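Local coordinates for protein FAM179B (Mus musculus, PDB 5DN7), which binds microtubules through its TOG domains, promotes their polymerization and takes part in building the primary cilium and setting its length, at residues 156-167 with 193-204. Numbering follows the deposited sequence.
Sequences SRVREEVVNICI and DSKRRVRQAALE
D193 OD1 takes two N-H groups: R159 NH2 at 2.7 Å, on the syn lone pair and nearly straight, and the backbone N of K195 at 2.9 Å, on the anti lone pair, which closes an Asx turn just before helix 196-213. R159 NE meets D193 OD2 at 2.6 Å, so the arginine grips the carboxylate side-on, one nitrogen to each oxygen, with the two planes only 19° apart. A bend at chi3 (-60°) turns the R159 guanidinium back over S156 CA, which sits over one face, toward its rim, while NH1 reaches H153 O. With an alanine at D193, the R159 charge would probably lose its mate and the K195 N-H its side-chain acceptor, leaving the turn less firmly set. Beside the salt bridge, K195 CG lies 3.5 Å from S156 CB. Deeper in, V198 CG2 packs over the first turn of helix 156-172, 3.7 Å from S156 O. V163 CG1 rests 3.7 Å from A201 CB, and I167 CD1 reaches A201 O and E204 CB. The axes of segments 156-167 and 196-204 come within 8.7 Å, inclined by 10°, the backbones nearest at E160 and V198. They belong to consecutive predicted HEAT repeats of TOG 2, side by side in the solenoid; helices 121-138 and 140-148 pack against I165 and C166, while the Y261 hydroxyl, from a loop, hydrogen-bonds N164 OD1.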
ATOM      1  N   SER A 156       1.266   8.421  11.871  1.00 17.41           N
ATOM      2  CA  SER A 156       0.585   7.205  12.295  1.00 16.70           C
ATOM      3  C   SER A 156      -0.451   6.660  11.273  1.00 15.91           C
ATOM      4  O   SER A 156      -0.735   5.450  11.266  1.00 15.10           O
ATOM      5  CB  SER A 156      -0.078   7.419  13.663  1.00 23.20           C
ATOM      6  OG  SER A 156      -1.021   8.465  13.629  1.00 27.03           O
ATOM      7  N   ARG A 157      -0.996   7.498  10.393  1.00 15.92           N
ATOM      8  CA  ARG A 157      -1.898   6.953   9.374  0.53 20.32           C
ATOM      9  C   ARG A 157      -1.122   6.128   8.345  1.00 20.92           C
ATOM     10  O   ARG A 157      -1.645   5.144   7.814  1.00 19.06           O
ATOM     11  CB  ARG A 157      -2.703   8.039   8.656  0.53 23.79           C
ATOM     12  CG  ARG A 157      -3.787   7.424   7.756  0.53 26.35           C
ATOM     13  CD  ARG A 157      -4.602   8.442   6.980  0.53 30.71           C
ATOM     14  NE  ARG A 157      -4.747   8.042   5.583  0.53 36.38           N
ATOM     15  CZ  ARG A 157      -5.631   7.153   5.142  0.53 36.24           C
ATOM     16  NH1 ARG A 157      -6.469   6.575   5.996  0.53 41.35           N
ATOM     17  NH2 ARG A 157      -5.685   6.850   3.849  0.53 28.28           N
ATOM     18  N   VAL A 158       0.125   6.512   8.073  1.00 24.24           N
ATOM     19  CA  VAL A 158       0.994   5.726   7.207  1.00 20.32           C
ATOM     20  C   VAL A 158       1.176   4.342   7.807  1.00 16.70           C
ATOM     21  O   VAL A 158       0.999   3.348   7.117  1.00 16.28           O
ATOM     22  CB  VAL A 158       2.377   6.398   7.005  1.00 14.68           C
ATOM     23  CG1 VAL A 158       3.371   5.419   6.371  1.00 14.32           C
ATOM     24  CG2 VAL A 158       2.221   7.641   6.154  1.00 18.71           C
ATOM     25  N   ARG A 159       1.504   4.286   9.096  1.00 15.35           N
ATOM     26  CA  ARG A 159       1.707   3.008   9.778  1.00 19.60           C
ATOM     27  C   ARG A 159       0.434   2.146   9.736  1.00 13.26           C
ATOM     28  O   ARG A 159       0.470   0.940   9.407  1.00 17.94           O
ATOM     29  CB  ARG A 159       2.171   3.255  11.226  1.00 14.48           C
ATOM     30  CG  ARG A 159       3.450   4.137  11.308  1.00 15.21           C
ATOM     31  CD  ARG A 159       4.210   3.979  12.607  1.00 15.96           C
ATOM     32  NE  ARG A 159       3.422   4.330  13.787  1.00 16.68           N
ATOM     33  CZ  ARG A 159       3.214   5.582  14.215  1.00 23.47           C
ATOM     34  NH1 ARG A 159       3.721   6.618  13.550  1.00 18.59           N
ATOM     35  NH2 ARG A 159       2.491   5.794  15.315  1.00 19.08           N
ATOM     36  N   GLU A 160      -0.685   2.786  10.077  1.00 19.89           N
ATOM     37  CA  GLU A 160      -1.991   2.138  10.069  1.00 22.58           C
ATOM     38  C   GLU A 160      -2.301   1.486   8.713  1.00 14.98           C
ATOM     39  O   GLU A 160      -2.655   0.320   8.652  1.00 12.40           O
ATOM     40  CB  GLU A 160      -3.084   3.142  10.418  1.00 15.84           C
ATOM     41  CG  GLU A 160      -4.404   2.486  10.810  1.00 20.59           C
ATOM     42  CD  GLU A 160      -5.609   3.456  10.800  1.00 32.05           C
ATOM     43  OE1 GLU A 160      -5.436   4.688  10.989  1.00 29.06           O
ATOM     44  OE2 GLU A 160      -6.745   2.961  10.613  1.00 32.70           O
ATOM     45  N   GLU A 161      -2.148   2.264   7.643  1.00 13.57           N
ATOM     46  CA  GLU A 161      -2.393   1.794   6.289  1.00 12.32           C
ATOM     47  C   GLU A 161      -1.389   0.761   5.791  1.00 18.90           C
ATOM     48  O   GLU A 161      -1.748  -0.085   4.987  1.00 22.54           O
ATOM     49  CB  GLU A 161      -2.409   2.979   5.335  1.00 23.21           C
ATOM     50  CG  GLU A 161      -3.690   3.780   5.462  1.00 29.06           C
ATOM     51  CD  GLU A 161      -4.923   2.922   5.187  1.00 35.64           C
ATOM     52  OE1 GLU A 161      -5.303   2.778   4.004  1.00 31.21           O
ATOM     53  OE2 GLU A 161      -5.516   2.394   6.154  1.00 36.77           O
ATOM     54  N   VAL A 162      -0.135   0.833   6.245  1.00 17.90           N
ATOM     55  CA  VAL A 162       0.817  -0.237   5.978  1.00 16.10           C
ATOM     56  C   VAL A 162       0.251  -1.550   6.511  1.00 16.82           C
ATOM     57  O   VAL A 162       0.202  -2.576   5.795  1.00 14.08           O
ATOM     58  CB  VAL A 162       2.195   0.034   6.631  1.00 18.90           C
ATOM     59  CG1 VAL A 162       3.034  -1.247   6.637  1.00 16.19           C
ATOM     60  CG2 VAL A 162       2.923   1.148   5.896  1.00 22.76           C
ATOM     61  N   VAL A 163      -0.195  -1.512   7.768  1.00 17.53           N
ATOM     62  CA  VAL A 163      -0.760  -2.730   8.335  1.00 20.65           C
ATOM     63  C   VAL A 163      -2.021  -3.186   7.552  1.00 21.81           C
ATOM     64  O   VAL A 163      -2.186  -4.375   7.253  1.00 16.39           O
ATOM     65  CB  VAL A 163      -1.118  -2.560   9.825  1.00 15.99           C
ATOM     66  CG1 VAL A 163      -1.590  -3.900  10.412  1.00 19.07           C
ATOM     67  CG2 VAL A 163       0.061  -2.041  10.585  1.00 12.66           C
ATOM     68  N   ASN A 164      -2.883  -2.246   7.179  1.00 11.86           N
ATOM     69  CA  ASN A 164      -4.095  -2.654   6.460  1.00 14.17           C
ATOM     70  C   ASN A 164      -3.794  -3.242   5.082  1.00 16.59           C
ATOM     71  O   ASN A 164      -4.488  -4.148   4.620  1.00 17.40           O
ATOM     72  CB  ASN A 164      -5.072  -1.484   6.302  1.00 12.09           C
ATOM     73  CG  ASN A 164      -5.852  -1.176   7.585  1.00 21.61           C
ATOM     74  OD1 ASN A 164      -6.176  -2.067   8.377  1.00 17.36           O
ATOM     75  ND2 ASN A 164      -6.162   0.101   7.783  1.00 14.00           N
ATOM     76  N   ILE A 165      -2.770  -2.717   4.422  1.00 17.12           N
ATOM     77  CA  ILE A 165      -2.375  -3.231   3.111  1.00 16.68           C
ATOM     78  C   ILE A 165      -1.788  -4.639   3.267  1.00 14.09           C
ATOM     79  O   ILE A 165      -1.985  -5.503   2.399  1.00 13.44           O
ATOM     80  CB  ILE A 165      -1.373  -2.268   2.419  1.00 17.96           C
ATOM     81  CG1 ILE A 165      -2.099  -0.993   1.981  1.00 19.96           C
ATOM     82  CG2 ILE A 165      -0.716  -2.903   1.203  1.00 13.31           C
ATOM     83  CD1 ILE A 165      -1.121   0.172   1.625  1.00 12.03           C
ATOM     84  N   CYS A 166      -1.075  -4.870   4.375  1.00 15.97           N
ATOM     85  CA  CYS A 166      -0.662  -6.231   4.702  1.00 17.03           C
ATOM     86  C   CYS A 166      -1.881  -7.169   4.856  1.00 17.04           C
ATOM     87  O   CYS A 166      -1.900  -8.283   4.287  1.00 17.99           O
ATOM     88  CB  CYS A 166       0.199  -6.246   5.974  1.00 20.51           C
ATOM     89  SG  CYS A 166       1.830  -5.500   5.721  1.00 19.80           S
ATOM     90  N   ILE A 167      -2.897  -6.722   5.598  1.00 17.28           N
ATOM     91  CA  ILE A 167      -4.114  -7.530   5.776  1.00 17.93           C
ATOM     92  C   ILE A 167      -4.753  -7.870   4.433  1.00 13.27           C
ATOM     93  O   ILE A 167      -5.114  -9.022   4.146  1.00 13.59           O
ATOM     94  CB  ILE A 167      -5.166  -6.812   6.635  1.00 13.89           C
ATOM     95  CG1 ILE A 167      -4.641  -6.584   8.045  1.00 18.15           C
ATOM     96  CG2 ILE A 167      -6.507  -7.609   6.658  1.00 13.07           C
ATOM     97  CD1 ILE A 167      -5.486  -5.604   8.851  1.00 18.68           C
ATOM     98  N   ASP A 193       2.265  -0.090  19.151  1.00 22.66           N
ATOM     99  CA  ASP A 193       2.337   1.274  18.662  1.00 18.91           C
ATOM    100  C   ASP A 193       1.652   2.201  19.674  1.00 26.25           C
ATOM    101  O   ASP A 193       0.772   1.762  20.419  1.00 19.36           O
ATOM    102  CB  ASP A 193       1.683   1.376  17.281  1.00 18.06           C
ATOM    103  CG  ASP A 193       2.077   2.639  16.530  1.00 23.31           C
ATOM    104  OD1 ASP A 193       1.481   3.713  16.776  1.00 23.02           O
ATOM    105  OD2 ASP A 193       2.972   2.561  15.663  1.00 28.88           O
ATOM    106  N   SER A 194       2.073   3.466  19.712  1.00 19.78           N
ATOM    107  CA  SER A 194       1.484   4.452  20.612  1.00 22.14           C
ATOM    108  C   SER A 194       0.034   4.743  20.239  1.00 26.75           C
ATOM    109  O   SER A 194      -0.765   5.159  21.082  1.00 21.51           O
ATOM    110  CB  SER A 194       2.286   5.760  20.582  1.00 25.95           C
ATOM    111  OG  SER A 194       2.198   6.378  19.303  1.00 32.15           O
ATOM    112  N   LYS A 195      -0.303   4.524  18.970  1.00 19.35           N
ATOM    113  CA  LYS A 195      -1.624   4.874  18.473  1.00 19.09           C
ATOM    114  C   LYS A 195      -2.576   3.678  18.392  1.00 18.41           C
ATOM    115  O   LYS A 195      -2.293   2.662  17.754  1.00 17.45           O
ATOM    116  CB  LYS A 195      -1.509   5.553  17.106  1.00 27.47           C
ATOM    117  CG  LYS A 195      -0.601   6.772  17.113  1.00 31.85           C
ATOM    118  CD  LYS A 195      -1.101   7.815  18.092  1.00 39.55           C
ATOM    119  CE  LYS A 195      -2.466   8.272  17.672  1.00 39.97           C
ATOM    120  NZ  LYS A 195      -3.166   8.960  18.784  1.00 43.70           N
ATOM    121  N   ARG A 196      -3.728   3.844  19.025  1.00 20.77           N
ATOM    122  CA  ARG A 196      -4.721   2.790  19.153  1.00 23.99           C
ATOM    123  C   ARG A 196      -5.109   2.133  17.824  1.00 18.56           C
ATOM    124  O   ARG A 196      -5.239   0.926  17.762  1.00 22.59           O
ATOM    125  CB  ARG A 196      -5.974   3.345  19.848  1.00 28.34           C
ATOM    126  CG  ARG A 196      -7.060   2.304  20.026  1.00 34.90           C
ATOM    127  CD  ARG A 196      -8.074   2.672  21.094  1.00 40.32           C
ATOM    128  NE  ARG A 196      -8.742   3.938  20.820  1.00 46.21           N
ATOM    129  CZ  ARG A 196      -9.624   4.134  19.843  1.00 47.95           C
ATOM    130  NH1 ARG A 196      -9.946   3.148  19.013  1.00 48.24           N
ATOM    131  NH2 ARG A 196     -10.178   5.328  19.686  1.00 51.39           N
ATOM    132  N   ARG A 197      -5.276   2.926  16.773  1.00 17.22           N
ATOM    133  CA  ARG A 197      -5.694   2.434  15.460  1.00 20.82           C
ATOM    134  C   ARG A 197      -4.678   1.503  14.808  1.00 22.53           C
ATOM    135  O   ARG A 197      -5.031   0.561  14.062  1.00 18.51           O
ATOM    136  CB  ARG A 197      -5.959   3.616  14.529  1.00 19.87           C
ATOM    137  CG  ARG A 197      -7.302   4.263  14.753  1.00 33.30           C
ATOM    138  CD  ARG A 197      -7.333   5.710  14.273  1.00 40.97           C
ATOM    139  NE  ARG A 197      -8.614   6.315  14.606  1.00 54.82           N
ATOM    140  CZ  ARG A 197      -8.910   7.599  14.442  1.00 60.79           C
ATOM    141  NH1 ARG A 197      -8.011   8.443  13.939  1.00 55.30           N
ATOM    142  NH2 ARG A 197     -10.118   8.036  14.784  1.00 63.01           N
ATOM    143  N   VAL A 198      -3.410   1.779  15.086  1.00 21.46           N
ATOM    144  CA  VAL A 198      -2.348   0.963  14.541  1.00 18.15           C
ATOM    145  C   VAL A 198      -2.391  -0.365  15.267  1.00 14.85           C
ATOM    146  O   VAL A 198      -2.312  -1.407  14.643  1.00 15.07           O
ATOM    147  CB  VAL A 198      -0.998   1.660  14.668  1.00 18.04           C
ATOM    148  CG1 VAL A 198       0.122   0.811  14.073  1.00 15.33           C
ATOM    149  CG2 VAL A 198      -1.086   3.015  13.976  1.00 17.12           C
ATOM    150  N   ARG A 199      -2.590  -0.326  16.576  1.00 19.34           N
ATOM    151  CA  ARG A 199      -2.666  -1.548  17.380  1.00 18.69           C
ATOM    152  C   ARG A 199      -3.874  -2.409  16.974  1.00 15.59           C
ATOM    153  O   ARG A 199      -3.770  -3.631  16.876  1.00 16.54           O
ATOM    154  CB  ARG A 199      -2.722  -1.205  18.882  1.00 17.01           C
ATOM    155  CG  ARG A 199      -1.486  -0.495  19.407  1.00 17.57           C
ATOM    156  CD  ARG A 199      -1.447  -0.454  20.945  1.00 19.40           C
ATOM    157  NE  ARG A 199      -2.644   0.134  21.552  1.00 19.55           N
ATOM    158  CZ  ARG A 199      -2.771   1.415  21.897  1.00 24.81           C
ATOM    159  NH1 ARG A 199      -1.779   2.274  21.692  1.00 26.87           N
ATOM    160  NH2 ARG A 199      -3.900   1.849  22.446  1.00 23.39           N
ATOM    161  N   GLN A 200      -5.010  -1.758  16.740  1.00 21.22           N
ATOM    162  CA  GLN A 200      -6.218  -2.454  16.307  1.00 22.24           C
ATOM    163  C   GLN A 200      -6.007  -3.112  14.946  1.00 18.46           C
ATOM    164  O   GLN A 200      -6.437  -4.243  14.719  1.00 19.80           O
ATOM    165  CB  GLN A 200      -7.403  -1.487  16.246  1.00 17.93           C
ATOM    166  CG  GLN A 200      -7.931  -1.069  17.608  1.00 33.30           C
ATOM    167  CD  GLN A 200      -9.079  -0.082  17.509  1.00 38.96           C
ATOM    168  OE1 GLN A 200      -9.999  -0.098  18.326  1.00 45.27           O
ATOM    169  NE2 GLN A 200      -9.029   0.784  16.504  1.00 37.64           N
ATOM    170  N   ALA A 201      -5.335  -2.396  14.050  1.00 16.10           N
ATOM    171  CA  ALA A 201      -4.976  -2.935  12.737  1.00 15.24           C
ATOM    172  C   ALA A 201      -4.082  -4.158  12.884  1.00 18.02           C
ATOM    173  O   ALA A 201      -4.301  -5.180  12.220  1.00 15.20           O
ATOM    174  CB  ALA A 201      -4.297  -1.881  11.887  1.00 14.82           C
ATOM    175  N   ALA A 202      -3.085  -4.051  13.764  1.00 14.49           N
ATOM    176  CA  ALA A 202      -2.109  -5.118  13.960  1.00 20.43           C
ATOM    177  C   ALA A 202      -2.733  -6.369  14.575  1.00 18.80           C
ATOM    178  O   ALA A 202      -2.319  -7.475  14.255  1.00 16.12           O
ATOM    179  CB  ALA A 202      -0.944  -4.635  14.834  1.00 19.58           C
ATOM    180  N   LEU A 203      -3.701  -6.200  15.473  1.00 16.10           N
ATOM    181  CA  LEU A 203      -4.409  -7.353  16.018  1.00 19.37           C
ATOM    182  C   LEU A 203      -5.221  -8.055  14.918  1.00 14.90           C
ATOM    183  O   LEU A 203      -5.209  -9.286  14.825  1.00 23.99           O
ATOM    184  CB  LEU A 203      -5.310  -6.928  17.191  1.00 22.11           C
ATOM    185  CG  LEU A 203      -4.514  -6.450  18.425  1.00 33.42           C
ATOM    186  CD1 LEU A 203      -5.376  -5.609  19.365  1.00 29.25           C
ATOM    187  CD2 LEU A 203      -3.876  -7.622  19.185  1.00 17.06           C
ATOM    188  N   GLU A 204      -5.903  -7.289  14.065  1.00 14.52           N
ATOM    189  CA  GLU A 204      -6.580  -7.935  12.928  1.00 16.75           C
ATOM    190  C   GLU A 204      -5.602  -8.695  12.042  1.00 21.74           C
ATOM    191  O   GLU A 204      -5.878  -9.841  11.594  1.00 24.53           O
ATOM    192  CB  GLU A 204      -7.331  -6.907  12.077  1.00 22.85           C
ATOM    193  CG  GLU A 204      -8.523  -6.287  12.774  1.00 27.57           C
ATOM    194  CD  GLU A 204      -9.661  -7.284  13.059  1.00 32.11           C
ATOM    195  OE1 GLU A 204     -10.358  -7.719  12.107  1.00 24.63           O
ATOM    196  OE2 GLU A 204      -9.870  -7.612  14.252  1.00 33.44           O
TER
HETATM  197  O   HOH W   1      -7.532   0.535  12.968  1.00 24.68           O